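Local coordinates for muconolactone isomerase-like protein (PDB 1VDH), which catalyses the hydrogen peroxide-dependent decarboxylation of coproheme to heme b, the last step of coproporphyrin-dependent heme synthesis, at the interface of chains A and B. Coordinates in Å, arbitrary orientation; residue numbers count along the deposited sequence, not the author numbering. Chains: chain A/B, muconolactone isomerase-like protein.

The interface of chains A and B. Residues chain A 164, 167-168, 221; chain B 3-4.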
loop_
_atom_site.group_PDB
_atom_site.type_symbol
_atom_site.label_atom_id
_atom_site.label_comp_id
_atom_site.label_asym_id
_atom_site.label_seq_id
_atom_site.Cartn_x
_atom_site.Cartn_y
_atom_site.Cartn_z
ATOM N N GLU A 164 -21.858 27.343 -8.325
ATOM C CA GLU A 164 -22.188 26.284 -7.374
ATOM C C GLU A 164 -21.040 26.067 -6.392
ATOM O O GLU A 164 -21.266 25.870 -5.195
ATOM C CB GLU A 164 -22.538 24.979 -8.098
ATOM C CG GLU A 164 -22.811 23.782 -7.171
ATOM C CD GLU A 164 -24.010 23.975 -6.235
ATOM O OE1 GLU A 164 -24.885 24.820 -6.522
ATOM O OE2 GLU A 164 -24.085 23.261 -5.209
ATOM N N SER A 167 -21.248 28.742 -3.723
ATOM C CA SER A 167 -22.274 28.527 -2.704
ATOM C C SER A 167 -21.867 27.416 -1.735
ATOM O O SER A 167 -22.156 27.492 -0.539
ATOM C CB SER A 167 -23.638 28.224 -3.336
ATOM O OG SER A 167 -23.601 27.033 -4.099
ATOM N N LEU A 168 -21.166 26.409 -2.252
ATOM C CA LEU A 168 -20.703 25.290 -1.435
ATOM C C LEU A 168 -19.625 25.740 -0.449
ATOM O O LEU A 168 -19.621 25.319 0.711
ATOM C CB LEU A 168 -20.185 24.160 -2.333
ATOM C CG LEU A 168 -21.273 23.395 -3.098
ATOM C CD1 LEU A 168 -20.658 22.491 -4.150
ATOM C CD2 LEU A 168 -22.118 22.598 -2.120
ATOM N N GLU A 221 -22.266 19.994 2.561
ATOM C CA GLU A 221 -22.253 19.311 1.268
ATOM C C GLU A 221 -20.883 19.290 0.590
ATOM O O GLU A 221 -20.484 18.269 0.023
ATOM C CB GLU A 221 -23.307 19.891 0.317
ATOM C CG GLU A 221 -23.428 19.101 -0.991
ATOM C CD GLU A 221 -24.621 19.510 -1.848
ATOM O OE1 GLU A 221 -25.500 20.255 -1.365
ATOM O OE2 GLU A 221 -24.681 19.070 -3.012
ATOM N N ARG B 3 -31.516 24.714 -0.645
ATOM C CA ARG B 3 -30.203 24.005 -0.623
ATOM C C ARG B 3 -30.123 23.003 0.525
ATOM O O ARG B 3 -31.037 22.910 1.345
ATOM C CB ARG B 3 -29.052 25.010 -0.520
ATOM C CG ARG B 3 -28.892 25.901 -1.747
ATOM C CD ARG B 3 -27.609 26.721 -1.682
ATOM N NE ARG B 3 -26.414 25.878 -1.606
ATOM C CZ ARG B 3 -25.893 25.204 -2.630
ATOM N NH1 ARG B 3 -24.805 24.468 -2.451
ATOM N NH2 ARG B 3 -26.448 25.269 -3.836
ATOM N N HIS B 4 -29.025 22.255 0.573
ATOM C CA HIS B 4 -28.816 21.253 1.613
ATOM C C HIS B 4 -28.560 21.887 2.977
ATOM O O HIS B 4 -27.657 22.710 3.133
ATOM C CB HIS B 4 -27.650 20.329 1.247
ATOM C CG HIS B 4 -27.411 19.236 2.241
ATOM N ND1 HIS B 4 -28.228 18.131 2.342
ATOM C CD2 HIS B 4 -26.461 19.090 3.195
ATOM C CE1 HIS B 4 -27.793 17.352 3.317
ATOM N NE2 HIS B 4 -26.722 17.911 3.850
#
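B:Arg3, in the N-terminal arm of one subunit, reaches across to A:Glu164 on helix 162-177 of its neighbour, a contact between subunits of the homopentamer formed by this chlorite dismutase-family coproheme decarboxylase. The centre of the patch lies about 18 Å from A:Tyr145, the predicted active-site residue, and the contact probably serves assembly rather than chemistry.

The charged pairing is an end-on, two-nitrogen grip. NH1 of B:Arg3 donates to the carboxylate oxygen OE2 of A:Glu164 at 3.1 Å, making the salt bridge as well, while NH2 of B:Arg3 meets OE1 of A:Glu164, also at 3.1 Å. The match is not flat: the two planes are turned 44° apart, OE2 lying in the guanidinium plane but receiving its donor from above the carboxylate, whereas OE1 is approached on its syn side. A bend at chi3 (60°) turns the end of the arginine toward the helix, although B:Arg3 is poorly ordered and the grip may be loose. Replacing A:Glu164 by alanine removes both acceptors and would probably leave the guanidinium without this carboxylate mate, free to swing away from the helix.

Over one guanidinium face, offset toward its rim, lies the hydroxyl OG of A:Ser167, a polar contact 3.3 Å from CZ of B:Arg3. OG of A:Ser167 is itself held by a hydrogen bond to the backbone O of A:Glu164, at 2.8 Å. Packing comes from CB of A:Ser167 against CZ of B:Arg3 and, at the guanidinium edge, from methyl CD2 of A:Leu168 beside NH1.

Further along the arm, OE1 of A:Glu221 touches CB of B:His4 at 3.4 Å. OE1 of A:Glu221 also stands 4.4 Å from NH1 of B:Arg3, too far for a salt bridge, though the carboxylate, if ionised, may add some longer-range attraction.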